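Pyroglutamyl-peptidase I (Fervidobacterium islandicum, PDB 6LTQ) probably removes N-terminal pyroglutamyl residues from peptides and proteins, as a cysteine peptidase from a thermophilic, keratin-degrading bacterium. Local coordinates at residues D[141-146]-D[206-211]; D[132-137]-D[211-216]; D[35-40]-D[50-55]; D[90-95]-D[136-141]. All blocks are in the same frame, centred on the assembly; numbering follows the deposited sequence.

Interaction 1: D[141-146]-D[206-211]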
loop_
_atom_site.group_PDB
_atom_site.type_symbol
_atom_site.label_atom_id
_atom_site.label_comp_id
_atom_site.label_asym_id
_atom_site.label_seq_id
_atom_site.Cartn_x
_atom_site.Cartn_y
_atom_site.Cartn_z
ATOM N N LYS D 141 21.764 -7.279 -11.245
ATOM C CA LYS D 141 22.449 -7.969 -10.154
ATOM C C LYS D 141 21.484 -8.517 -9.094
ATOM O O LYS D 141 21.911 -8.826 -7.968
ATOM C CB LYS D 141 23.430 -7.026 -9.453
ATOM C CG LYS D 141 24.501 -6.456 -10.385
ATOM C CD LYS D 141 25.447 -7.549 -10.867
ATOM C CE LYS D 141 26.501 -6.940 -11.791
ATOM N NZ LYS D 141 27.557 -7.912 -12.165
ATOM N N LYS D 142 20.186 -8.564 -9.413
ATOM C CA LYS D 142 19.141 -9.192 -8.591
ATOM C C LYS D 142 18.823 -8.408 -7.320
ATOM O O LYS D 142 18.414 -8.989 -6.305
ATOM C CB LYS D 142 19.495 -10.642 -8.238
ATOM C CG LYS D 142 19.822 -11.504 -9.469
ATOM C CD LYS D 142 20.115 -12.934 -9.048
ATOM C CE LYS D 142 20.718 -13.725 -10.194
ATOM N NZ LYS D 142 19.803 -13.776 -11.362
ATOM N N ILE D 143 18.991 -7.093 -7.352
ATOM C CA ILE D 143 18.683 -6.248 -6.207
ATOM C C ILE D 143 17.492 -5.371 -6.563
ATOM O O ILE D 143 17.572 -4.585 -7.523
ATOM C CB ILE D 143 19.896 -5.402 -5.786
ATOM C CG1 ILE D 143 21.089 -6.319 -5.468
ATOM C CG2 ILE D 143 19.552 -4.562 -4.581
ATOM C CD1 ILE D 143 22.343 -5.569 -4.972
ATOM N N PRO D 144 16.392 -5.418 -5.813
ATOM C CA PRO D 144 15.263 -4.514 -6.082
ATOM C C PRO D 144 15.694 -3.052 -6.008
ATOM O O PRO D 144 16.348 -2.630 -5.054
ATOM C CB PRO D 144 14.252 -4.858 -4.975
ATOM C CG PRO D 144 14.597 -6.259 -4.585
ATOM C CD PRO D 144 16.101 -6.386 -4.740
ATOM N N ALA D 145 15.328 -2.280 -7.028
ATOM C CA ALA D 145 15.773 -0.897 -7.118
ATOM C C ALA D 145 14.845 -0.163 -8.064
ATOM O O ALA D 145 14.289 -0.764 -8.989
ATOM C CB ALA D 145 17.231 -0.779 -7.607
ATOM N N PHE D 146 14.655 1.127 -7.812
ATOM C CA PHE D 146 13.768 1.880 -8.685
ATOM C C PHE D 146 14.085 3.360 -8.557
ATOM O O PHE D 146 14.777 3.802 -7.630
ATOM C CB PHE D 146 12.285 1.598 -8.355
ATOM C CG PHE D 146 11.963 1.687 -6.886
ATOM C CD1 PHE D 146 11.612 2.899 -6.306
ATOM C CD2 PHE D 146 12.026 0.549 -6.083
ATOM C CE1 PHE D 146 11.299 2.980 -4.941
ATOM C CE2 PHE D 146 11.745 0.629 -4.702
ATOM C CZ PHE D 146 11.375 1.835 -4.142
ATOM N N GLN D 206 21.772 -4.245 1.383
ATOM C CA GLN D 206 21.901 -2.801 1.173
ATOM C C GLN D 206 23.361 -2.407 0.956
ATOM O O GLN D 206 23.673 -1.564 0.107
ATOM C CB GLN D 206 21.342 -2.020 2.363
ATOM C CG GLN D 206 19.870 -2.220 2.636
ATOM C CD GLN D 206 19.331 -1.135 3.517
ATOM O OE1 GLN D 206 19.818 0.001 3.490
ATOM N NE2 GLN D 206 18.329 -1.466 4.316
ATOM N N THR D 207 24.268 -2.996 1.737
ATOM C CA THR D 207 25.688 -2.705 1.566
ATOM C C THR D 207 26.171 -3.163 0.199
ATOM O O THR D 207 26.915 -2.445 -0.484
ATOM C CB THR D 207 26.486 -3.362 2.690
ATOM O OG1 THR D 207 26.019 -2.856 3.947
ATOM C CG2 THR D 207 27.966 -3.049 2.554
ATOM N N LYS D 208 25.733 -4.343 -0.232
ATOM C CA LYS D 208 26.092 -4.805 -1.563
ATOM C C LYS D 208 25.604 -3.827 -2.631
ATOM O O LYS D 208 26.320 -3.545 -3.606
ATOM C CB LYS D 208 25.535 -6.213 -1.796
ATOM C CG LYS D 208 25.778 -6.738 -3.201
ATOM C CD LYS D 208 25.284 -8.182 -3.383
ATOM C CE LYS D 208 25.495 -8.674 -4.813
ATOM N NZ LYS D 208 25.057 -10.093 -5.022
ATOM N N ALA D 209 24.398 -3.276 -2.460
ATOM C CA ALA D 209 23.884 -2.355 -3.467
ATOM C C ALA D 209 24.767 -1.115 -3.579
ATOM O O ALA D 209 25.157 -0.711 -4.681
ATOM C CB ALA D 209 22.444 -1.964 -3.138
ATOM N N VAL D 210 25.107 -0.510 -2.440
ATOM C CA VAL D 210 25.932 0.691 -2.461
ATOM C C VAL D 210 27.332 0.358 -2.964
ATOM O O VAL D 210 27.939 1.137 -3.713
ATOM C CB VAL D 210 25.948 1.346 -1.071
ATOM C CG1 VAL D 210 26.922 2.529 -1.046
ATOM C CG2 VAL D 210 24.519 1.819 -0.708
ATOM N N ARG D 211 27.852 -0.814 -2.581
ATOM C CA ARG D 211 29.146 -1.280 -3.088
ATOM C C ARG D 211 29.139 -1.354 -4.605
ATOM O O ARG D 211 30.054 -0.855 -5.270
ATOM C CB ARG D 211 29.473 -2.619 -2.410
ATOM C CG ARG D 211 30.837 -3.274 -2.683
ATOM C CD ARG D 211 30.814 -4.749 -2.883
ATOM N NE ARG D 211 30.250 -5.419 -1.706
ATOM C CZ ARG D 211 30.144 -6.732 -1.465
ATOM N NH1 ARG D 211 30.766 -7.647 -2.193
ATOM N NH2 ARG D 211 29.540 -7.123 -0.306
HETATM O O HOH W 1 22.184 -10.096 -4.741
HETATM O O HOH W 2 24.075 -10.487 -7.734
#
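Where the chain turns from helix 131-140 into strand 145-148, its backbone comes nearest to helix 203-215 at Ile143 and Ala209, whose CA atoms lie 7.1 Å apart. Ile143 bridges that interval. Its outer arm is stretched straight (chi2 -177°), which carries CD1 to within 3.9 Å of Ala209 CA, so the methyl rests on the helix backbone itself. The branch methyl CG2 joins it at the alanine side chain, 4.1 Å from Ala209 CB, so that the small residue is touched by both arms of one isoleucine. CD1 also meets the root of the neighbouring lysine, at 4.0 Å from Lys208 CG. The turn is a Schellman motif closing helix 131-140: Ile143 N bonds to Leu138 O and Lys142 N to Lys139 O, with Lys142 at the positive phi (72°) that this ending demands. It thereby sets the isoleucine against helix 203-215, its neighbour in the alpha/beta fold, where Leu205 and Leu212 also pack on it. On the exposed side the contact turns polar. Lys208 runs out fully extended, and its NZ gives a hydrogen bond to a water 2.9 Å away, which in turn donates to Lys141 O at 2.7 Å. A second water accepts from Lys208 NZ as well, though its own bond to Lys141 O is weak.

Interaction 2: D[132-137]-D[211-216]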
loop_
_atom_site.group_PDB
_atom_site.type_symbol
_atom_site.label_atom_id
_atom_site.label_comp_id
_atom_site.label_asym_id
_atom_site.label_seq_id
_atom_site.Cartn_x
_atom_site.Cartn_y
_atom_site.Cartn_z
ATOM N N LYS D 132 18.924 5.985 -14.513
ATOM C CA LYS D 132 18.270 4.770 -14.994
ATOM C C LYS D 132 19.272 3.640 -15.162
ATOM O O LYS D 132 18.947 2.466 -14.924
ATOM C CB LYS D 132 17.559 5.023 -16.328
ATOM C CG LYS D 132 16.450 6.051 -16.263
ATOM C CD LYS D 132 15.283 5.587 -15.428
ATOM C CE LYS D 132 14.228 4.960 -16.317
ATOM N NZ LYS D 132 13.985 5.804 -17.516
ATOM N N ALA D 133 20.501 3.975 -15.564
ATOM C CA ALA D 133 21.537 2.959 -15.674
ATOM C C ALA D 133 21.925 2.394 -14.307
ATOM O O ALA D 133 22.255 1.204 -14.207
ATOM C CB ALA D 133 22.766 3.535 -16.395
ATOM N N VAL D 134 21.908 3.212 -13.252
ATOM C CA VAL D 134 22.150 2.676 -11.913
ATOM C C VAL D 134 21.064 1.661 -11.560
ATOM O O VAL D 134 21.352 0.540 -11.131
ATOM C CB VAL D 134 22.208 3.804 -10.868
ATOM C CG1 VAL D 134 22.530 3.233 -9.467
ATOM C CG2 VAL D 134 23.226 4.869 -11.256
ATOM N N ALA D 135 19.800 2.049 -11.766
ATOM C CA ALA D 135 18.686 1.153 -11.453
ATOM C C ALA D 135 18.779 -0.125 -12.258
ATOM O O ALA D 135 18.548 -1.220 -11.732
ATOM C CB ALA D 135 17.347 1.850 -11.721
ATOM N N GLU D 136 19.136 -0.010 -13.536
ATOM C CA GLU D 136 19.214 -1.195 -14.372
ATOM C C GLU D 136 20.347 -2.113 -13.924
ATOM O O GLU D 136 20.194 -3.335 -13.929
ATOM C CB GLU D 136 19.383 -0.790 -15.832
ATOM C CG GLU D 136 18.079 -0.827 -16.602
ATOM C CD GLU D 136 17.638 -2.258 -16.898
ATOM O OE1 GLU D 136 17.675 -2.662 -18.080
ATOM O OE2 GLU D 136 17.257 -2.976 -15.947
ATOM N N LEU D 137 21.481 -1.540 -13.513
ATOM C CA LEU D 137 22.595 -2.349 -13.014
ATOM C C LEU D 137 22.204 -3.114 -11.760
ATOM O O LEU D 137 22.477 -4.318 -11.640
ATOM C CB LEU D 137 23.806 -1.466 -12.704
ATOM C CG LEU D 137 25.057 -2.285 -12.347
ATOM C CD1 LEU D 137 26.250 -1.779 -13.148
ATOM C CD2 LEU D 137 25.362 -2.238 -10.883
ATOM N N ARG D 211 27.852 -0.814 -2.581
ATOM C CA ARG D 211 29.146 -1.280 -3.088
ATOM C C ARG D 211 29.139 -1.354 -4.605
ATOM O O ARG D 211 30.054 -0.855 -5.270
ATOM C CB ARG D 211 29.473 -2.619 -2.410
ATOM C CG ARG D 211 30.837 -3.274 -2.683
ATOM C CD ARG D 211 30.814 -4.749 -2.883
ATOM N NE ARG D 211 30.250 -5.419 -1.706
ATOM C CZ ARG D 211 30.144 -6.732 -1.465
ATOM N NH1 ARG D 211 30.766 -7.647 -2.193
ATOM N NH2 ARG D 211 29.540 -7.123 -0.306
ATOM N N LEU D 212 28.058 -1.885 -5.171
ATOM C CA LEU D 212 27.965 -2.006 -6.619
ATOM C C LEU D 212 27.901 -0.648 -7.305
ATOM O O LEU D 212 28.384 -0.499 -8.436
ATOM C CB LEU D 212 26.747 -2.847 -7.012
ATOM C CG LEU D 212 26.889 -4.363 -6.842
ATOM C CD1 LEU D 212 25.507 -5.049 -6.806
ATOM C CD2 LEU D 212 27.765 -4.939 -7.961
ATOM N N ILE D 213 27.239 0.332 -6.686
ATOM C CA ILE D 213 27.214 1.667 -7.277
ATOM C C ILE D 213 28.630 2.236 -7.321
ATOM O O ILE D 213 29.081 2.765 -8.345
ATOM C CB ILE D 213 26.263 2.595 -6.505
ATOM C CG1 ILE D 213 24.798 2.118 -6.604
ATOM C CG2 ILE D 213 26.390 4.033 -7.036
ATOM C CD1 ILE D 213 23.876 2.861 -5.653
ATOM N N LEU D 214 29.352 2.117 -6.204
ATOM C CA LEU D 214 30.718 2.631 -6.131
ATOM C C LEU D 214 31.631 1.914 -7.114
ATOM O O LEU D 214 32.463 2.552 -7.772
ATOM C CB LEU D 214 31.251 2.485 -4.711
ATOM C CG LEU D 214 30.603 3.381 -3.659
ATOM C CD1 LEU D 214 30.977 2.914 -2.251
ATOM C CD2 LEU D 214 30.944 4.871 -3.883
ATOM N N GLU D 215 31.478 0.591 -7.249
ATOM C CA GLU D 215 32.345 -0.164 -8.148
ATOM C C GLU D 215 32.108 0.171 -9.612
ATOM O O GLU D 215 33.007 -0.043 -10.429
ATOM C CB GLU D 215 32.147 -1.672 -7.969
ATOM C CG GLU D 215 32.824 -2.275 -6.763
ATOM C CD GLU D 215 32.493 -3.752 -6.598
ATOM O OE1 GLU D 215 31.730 -4.286 -7.429
ATOM O OE2 GLU D 215 32.937 -4.360 -5.603
ATOM N N ASN D 216 30.926 0.673 -9.978
ATOM C CA ASN D 216 30.592 0.857 -11.386
ATOM C C ASN D 216 30.381 2.323 -11.760
ATOM O O ASN D 216 29.777 2.614 -12.797
ATOM C CB ASN D 216 29.360 0.018 -11.734
ATOM C CG ASN D 216 29.650 -1.464 -11.684
ATOM O OD1 ASN D 216 30.145 -2.035 -12.654
ATOM N ND2 ASN D 216 29.360 -2.098 -10.541
#
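Two neighbouring helices, 131-140 and 203-215, draw closest at Val134 and Ile213, with their CA atoms 6.9 Å apart, and stand wider at Leu137 and Leu212. Val134 and Ile213 meet at about a right angle: CG1 of the valine lies across the stem of the isoleucine, 3.8 Å from Ile213 CG1, with Ile213 CD1 only slightly farther. Leu137 reaches toward the last turn of the other helix, its CG placed opposite the backbone N (chi1 -173°). Its CD1 lies against the amide of Asn216, 3.7 Å from Asn216 CG; CD2 lies near Asn216 ND2 (4.0 Å) and also reaches Leu212 CB (4.2 Å). The amide is not loose. Asn216 is the first residue beyond the helix, and its ND2 turns back to donate to Leu212 O at 2.8 Å, a nearly straight bond (172°) that uses a carbonyl lone pair and lies in the amide plane. With the amide cut back to an alanine here, Leu212 O is likely to lose its side-chain donor and a gap to open beside Leu137 CD1. Phe220, from the C-terminal tail, packs on Val134 and Leu137, while Leu92 and Leu79 connect the pair to the sheet. Between these segments the contact is made by methyls, against aliphatic carbons and the flank of one amide; the polar bond stays within segment 211-216 and fixes that amide.

Interaction 3: D[35-40]-D[50-55]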
loop_
_atom_site.group_PDB
_atom_site.type_symbol
_atom_site.label_atom_id
_atom_site.label_comp_id
_atom_site.label_asym_id
_atom_site.label_seq_id
_atom_site.Cartn_x
_atom_site.Cartn_y
_atom_site.Cartn_z
ATOM N N ARG D 35 25.053 2.890 9.159
ATOM C CA ARG D 35 25.687 1.572 9.245
ATOM C C ARG D 35 26.436 1.211 7.967
ATOM O O ARG D 35 27.542 0.663 8.034
ATOM C CB ARG D 35 24.656 0.489 9.547
ATOM C CG ARG D 35 23.943 0.680 10.847
ATOM C CD ARG D 35 24.719 0.067 11.992
ATOM N NE ARG D 35 24.996 -1.345 11.765
ATOM C CZ ARG D 35 24.231 -2.333 12.217
ATOM N NH1 ARG D 35 24.561 -3.595 11.968
ATOM N NH2 ARG D 35 23.133 -2.059 12.913
ATOM N N ILE D 36 25.855 1.495 6.793
ATOM C CA ILE D 36 26.537 1.186 5.531
ATOM C C ILE D 36 27.817 1.999 5.401
ATOM O O ILE D 36 28.844 1.503 4.915
ATOM C CB ILE D 36 25.618 1.440 4.319
ATOM C CG1 ILE D 36 24.415 0.503 4.304
ATOM C CG2 ILE D 36 26.406 1.300 2.996
ATOM C CD1 ILE D 36 23.460 0.834 3.142
ATOM N N VAL D 37 27.754 3.283 5.766
ATOM C CA VAL D 37 28.932 4.132 5.652
ATOM C C VAL D 37 30.049 3.588 6.547
ATOM O O VAL D 37 31.206 3.472 6.118
ATOM C CB VAL D 37 28.578 5.589 6.002
ATOM C CG1 VAL D 37 29.865 6.414 6.190
ATOM C CG2 VAL D 37 27.710 6.227 4.906
ATOM N N LYS D 38 29.700 3.206 7.778
ATOM C CA LYS D 38 30.680 2.603 8.686
ATOM C C LYS D 38 31.228 1.314 8.100
ATOM O O LYS D 38 32.431 1.050 8.174
ATOM C CB LYS D 38 30.053 2.330 10.058
ATOM C CG LYS D 38 29.651 3.574 10.851
ATOM C CD LYS D 38 29.080 3.185 12.234
ATOM C CE LYS D 38 28.019 2.070 12.134
ATOM N NZ LYS D 38 27.235 1.859 13.391
ATOM N N ARG D 39 30.360 0.484 7.524
ATOM C CA ARG D 39 30.831 -0.771 6.951
ATOM C C ARG D 39 31.802 -0.540 5.796
ATOM O O ARG D 39 32.805 -1.247 5.672
ATOM C CB ARG D 39 29.647 -1.626 6.505
ATOM C CG ARG D 39 30.063 -2.978 5.990
ATOM C CD ARG D 39 28.914 -3.956 6.065
ATOM N NE ARG D 39 28.673 -4.409 7.429
ATOM C CZ ARG D 39 27.836 -5.393 7.738
ATOM N NH1 ARG D 39 27.166 -6.018 6.774
ATOM N NH2 ARG D 39 27.663 -5.751 9.002
ATOM N N LEU D 40 31.517 0.430 4.936
ATOM C CA LEU D 40 32.313 0.672 3.744
ATOM C C LEU D 40 33.536 1.549 4.029
ATOM O O LEU D 40 34.349 1.788 3.108
ATOM C CB LEU D 40 31.444 1.266 2.641
ATOM C CG LEU D 40 30.450 0.271 2.025
ATOM C CD1 LEU D 40 29.671 0.862 0.836
ATOM C CD2 LEU D 40 31.099 -1.076 1.618
ATOM N N LEU D 50 37.800 7.267 -1.536
ATOM C CA LEU D 50 36.524 7.290 -0.844
ATOM C C LEU D 50 36.629 8.096 0.441
ATOM O O LEU D 50 37.393 7.738 1.342
ATOM C CB LEU D 50 36.061 5.872 -0.527
ATOM C CG LEU D 50 34.685 5.791 0.134
ATOM C CD1 LEU D 50 33.629 6.370 -0.779
ATOM C CD2 LEU D 50 34.365 4.348 0.468
ATOM N N HIS D 51 35.860 9.174 0.521
ATOM C CA HIS D 51 35.610 9.905 1.757
ATOM C C HIS D 51 34.273 9.482 2.348
ATOM O O HIS D 51 33.318 9.195 1.623
ATOM C CB HIS D 51 35.570 11.413 1.512
ATOM C CG HIS D 51 36.801 11.963 0.866
ATOM N ND1 HIS D 51 37.608 12.898 1.483
ATOM C CD2 HIS D 51 37.356 11.727 -0.348
ATOM C CE1 HIS D 51 38.603 13.215 0.674
ATOM N NE2 HIS D 51 38.474 12.518 -0.440
ATOM N N THR D 52 34.200 9.460 3.671
ATOM C CA THR D 52 32.945 9.166 4.346
ATOM C C THR D 52 32.625 10.261 5.352
ATOM O O THR D 52 33.522 10.945 5.857
ATOM C CB THR D 52 32.967 7.806 5.052
ATOM O OG1 THR D 52 33.997 7.787 6.050
ATOM C CG2 THR D 52 33.189 6.682 4.030
ATOM N N LEU D 53 31.333 10.433 5.626
ATOM C CA LEU D 53 30.900 11.469 6.552
ATOM C C LEU D 53 29.495 11.146 7.034
ATOM O O LEU D 53 28.616 10.868 6.217
ATOM C CB LEU D 53 30.947 12.841 5.872
ATOM C CG LEU D 53 30.358 13.975 6.705
ATOM C CD1 LEU D 53 31.256 14.222 7.913
ATOM C CD2 LEU D 53 30.306 15.234 5.857
ATOM N N ILE D 54 29.290 11.180 8.348
ATOM C CA ILE D 54 27.968 11.031 8.942
ATOM C C ILE D 54 27.436 12.418 9.278
ATOM O O ILE D 54 28.119 13.214 9.939
ATOM C CB ILE D 54 28.010 10.136 10.189
ATOM C CG1 ILE D 54 28.609 8.773 9.848
ATOM C CG2 ILE D 54 26.616 9.979 10.778
ATOM C CD1 ILE D 54 27.849 8.031 8.785
ATOM N N LEU D 55 26.231 12.715 8.812
ATOM C CA LEU D 55 25.629 14.026 9.010
ATOM C C LEU D 55 24.579 13.989 10.101
ATOM O O LEU D 55 23.894 12.973 10.290
ATOM C CB LEU D 55 24.981 14.512 7.705
ATOM C CG LEU D 55 25.946 14.617 6.537
ATOM C CD1 LEU D 55 25.161 14.829 5.238
ATOM C CD2 LEU D 55 26.947 15.759 6.744
#
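Val37 and Thr52 mark the tight part of this contact, where helix 32-40 packs on strand 48-55 in a beta-alpha-beta crossover begun by strand 15-22. The axes of segments 35-40 and 50-55 approach to 8.8 Å, at 150°, so helix and strand run roughly antiparallel. A single methyl does most of the touching: Val37 CG1 is 3.6 Å from Thr52 CB and 3.7 Å from Ile54 CD1. Ile54 reaches it by bending its outer arm (chi2 -59°), which brings CD1 back toward the helix although its first bond does not aim there. Leu19 of the neighbouring strand also packs on the buried valine. The other end is sparser. There Leu50 CD2 comes to 3.7 Å from Leu40 O, an apolar methyl beside a carbonyl oxygen. Away from the strand, exposed Lys38 and Arg39 form the solvent side of the helix. With methyl contacts and no polar pairing between helix and strand, the fit rests on shape, and chiefly on the branched side chains meeting at Val37.

Interaction 4: D[90-95]-D[136-141]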
loop_
_atom_site.group_PDB
_atom_site.type_symbol
_atom_site.label_atom_id
_atom_site.label_comp_id
_atom_site.label_asym_id
_atom_site.label_seq_id
_atom_site.Cartn_x
_atom_site.Cartn_y
_atom_site.Cartn_z
ATOM N N ILE D 90 15.994 -0.409 -3.203
ATOM C CA ILE D 90 16.949 0.690 -3.313
ATOM C C ILE D 90 16.275 1.826 -4.089
ATOM O O ILE D 90 15.897 1.664 -5.247
ATOM C CB ILE D 90 18.244 0.225 -3.996
ATOM C CG1 ILE D 90 18.875 -0.966 -3.232
ATOM C CG2 ILE D 90 19.205 1.378 -4.127
ATOM C CD1 ILE D 90 19.223 -0.699 -1.761
ATOM N N ARG D 91 16.099 2.963 -3.427
ATOM C CA ARG D 91 15.272 4.045 -3.953
ATOM C C ARG D 91 16.179 5.182 -4.432
ATOM O O ARG D 91 16.645 6.011 -3.638
ATOM C CB ARG D 91 14.280 4.496 -2.890
ATOM C CG ARG D 91 13.405 5.656 -3.287
ATOM C CD ARG D 91 12.304 5.853 -2.262
ATOM N NE ARG D 91 11.908 7.251 -2.140
ATOM C CZ ARG D 91 10.882 7.665 -1.404
ATOM N NH1 ARG D 91 10.601 8.963 -1.335
ATOM N NH2 ARG D 91 10.128 6.778 -0.746
ATOM N N LEU D 92 16.419 5.208 -5.733
ATOM C CA LEU D 92 17.311 6.184 -6.342
ATOM C C LEU D 92 16.541 7.471 -6.610
ATOM O O LEU D 92 15.561 7.474 -7.369
ATOM C CB LEU D 92 17.893 5.615 -7.636
ATOM C CG LEU D 92 18.464 4.218 -7.398
ATOM C CD1 LEU D 92 18.568 3.473 -8.692
ATOM C CD2 LEU D 92 19.850 4.294 -6.720
ATOM N N GLU D 93 16.986 8.562 -5.995
ATOM C CA GLU D 93 16.256 9.826 -6.039
ATOM C C GLU D 93 16.759 10.701 -7.182
ATOM O O GLU D 93 17.946 11.041 -7.247
ATOM C CB GLU D 93 16.388 10.552 -4.703
ATOM C CG GLU D 93 15.790 9.779 -3.533
ATOM C CD GLU D 93 14.260 9.706 -3.558
ATOM O OE1 GLU D 93 13.622 10.263 -4.490
ATOM O OE2 GLU D 93 13.691 9.125 -2.605
ATOM N N ARG D 94 15.848 11.096 -8.066
ATOM C CA ARG D 94 16.236 11.888 -9.217
ATOM C C ARG D 94 16.083 13.381 -8.998
ATOM O O ARG D 94 16.699 14.161 -9.740
ATOM C CB ARG D 94 15.401 11.469 -10.439
ATOM C CG ARG D 94 15.949 11.945 -11.762
ATOM C CD ARG D 94 15.308 11.246 -12.919
ATOM N NE ARG D 94 16.040 11.499 -14.162
ATOM C CZ ARG D 94 15.782 10.906 -15.322
ATOM N NH1 ARG D 94 14.801 10.015 -15.420
ATOM N NH2 ARG D 94 16.523 11.197 -16.390
ATOM N N VAL D 95 15.250 13.803 -8.043
ATOM C CA VAL D 95 14.811 15.196 -7.927
ATOM C C VAL D 95 15.071 15.694 -6.516
ATOM O O VAL D 95 14.670 15.043 -5.543
ATOM C CB VAL D 95 13.309 15.353 -8.242
ATOM C CG1 VAL D 95 12.850 16.797 -7.987
ATOM C CG2 VAL D 95 13.013 14.932 -9.660
ATOM N N GLU D 136 19.136 -0.010 -13.536
ATOM C CA GLU D 136 19.214 -1.195 -14.372
ATOM C C GLU D 136 20.347 -2.113 -13.924
ATOM O O GLU D 136 20.194 -3.335 -13.929
ATOM C CB GLU D 136 19.383 -0.790 -15.832
ATOM C CG GLU D 136 18.079 -0.827 -16.602
ATOM C CD GLU D 136 17.638 -2.258 -16.898
ATOM O OE1 GLU D 136 17.675 -2.662 -18.080
ATOM O OE2 GLU D 136 17.257 -2.976 -15.947
ATOM N N LEU D 137 21.481 -1.540 -13.513
ATOM C CA LEU D 137 22.595 -2.349 -13.014
ATOM C C LEU D 137 22.204 -3.114 -11.760
ATOM O O LEU D 137 22.477 -4.318 -11.640
ATOM C CB LEU D 137 23.806 -1.466 -12.704
ATOM C CG LEU D 137 25.057 -2.285 -12.347
ATOM C CD1 LEU D 137 26.250 -1.779 -13.148
ATOM C CD2 LEU D 137 25.362 -2.238 -10.883
ATOM N N LEU D 138 21.583 -2.426 -10.796
ATOM C CA LEU D 138 21.183 -3.080 -9.553
ATOM C C LEU D 138 20.197 -4.223 -9.805
ATOM O O LEU D 138 20.376 -5.333 -9.281
ATOM C CB LEU D 138 20.581 -2.053 -8.603
ATOM C CG LEU D 138 21.611 -1.049 -8.065
ATOM C CD1 LEU D 138 20.930 0.028 -7.245
ATOM C CD2 LEU D 138 22.675 -1.782 -7.241
ATOM N N LYS D 139 19.201 -3.997 -10.669
ATOM C CA LYS D 139 18.227 -5.057 -10.951
ATOM C C LYS D 139 18.904 -6.243 -11.620
ATOM O O LYS D 139 18.621 -7.406 -11.302
ATOM C CB LYS D 139 17.094 -4.563 -11.861
ATOM C CG LYS D 139 16.146 -3.482 -11.298
ATOM C CD LYS D 139 15.236 -3.004 -12.435
ATOM C CE LYS D 139 14.451 -1.777 -12.028
ATOM N NZ LYS D 139 13.329 -2.167 -11.111
ATOM N N LYS D 140 19.862 -5.964 -12.503
ATOM C CA LYS D 140 20.461 -7.056 -13.250
ATOM C C LYS D 140 21.298 -7.902 -12.323
ATOM O O LYS D 140 21.547 -9.089 -12.567
ATOM C CB LYS D 140 21.296 -6.428 -14.319
ATOM C CG LYS D 140 20.744 -6.782 -15.633
ATOM C CD LYS D 140 19.170 -6.315 -15.385
ATOM C CE LYS D 140 18.258 -6.836 -16.547
ATOM N NZ LYS D 140 18.407 -6.567 -18.062
ATOM N N LYS D 141 21.764 -7.279 -11.245
ATOM C CA LYS D 141 22.449 -7.969 -10.154
ATOM C C LYS D 141 21.484 -8.517 -9.094
ATOM O O LYS D 141 21.911 -8.826 -7.968
ATOM C CB LYS D 141 23.430 -7.026 -9.453
ATOM C CG LYS D 141 24.501 -6.456 -10.385
ATOM C CD LYS D 141 25.447 -7.549 -10.867
ATOM C CE LYS D 141 26.501 -6.940 -11.791
ATOM N NZ LYS D 141 27.557 -7.912 -12.165
#
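Glu93 OE2 is gripped by two residues: Arg91 NE donates to it at 2.6 Å within a salt bridge, with a weak bond added by Arg91 NH1, and His180 ND1 binds the same oxygen. Arg91 and Glu93 stand on strand 90-97 of the central sheet, and the glutamate-histidine pair is consistent with the glutamate and histidine of the Cys-His-Glu triad of pyroglutamyl peptidases, with Cys156, oxidised here to cysteinesulfonic acid, as the probable nucleophile. Arg91 NE meets OE2 on the syn side, 31° out of the carboxylate plane. Ser148 OG binds Glu93 OE1 directly, while Thr150 O and Ser87 OG steady Arg91 from a second shell. On the opposite face of the strand, Ile90 and Leu92 turn toward helix 131-140, which packs over the sheet as in other alpha/beta sandwiches. Leu138 receives them with one methyl. Its CG is placed opposite the carbonyl carbon (chi1 -69°) and the outer chain is extended, which brings CD1 to the two strand residues. The side chains of Ile90 and Leu138 meet at about a right angle, Ile90 CG2 lying 3.8 Å from Leu138 CD1. Ala145 on the adjacent strand also touches both residues, while Val134 and Ala135 add to the helix surface over Leu92. That same Leu138 CD1 lies 4.4 Å from Leu92 CD1.

Interactions 1, 2 and 4 form one cluster, their centres 7 to 8 Å apart, built where helices 131-140 and 203-215 lie side by side on the sheet. Leu212 ties the first two together, its CD1 being 3.7 Å from Ile143 CD1, while Lys139 NZ reaches Ala145 O at 2.7 Å and links interaction 4 to interaction 1. Interaction 3 lies apart, about 17 Å from interaction 1 between centres, yet helix 203-215 spans the interval: Val210 CG1 is 3.7 Å from Leu40 CD1. Interaction 4 leads to the probable active site, since its strand bears Glu93, hydrogen-bonded to His180, on the face turned from helix 131-140.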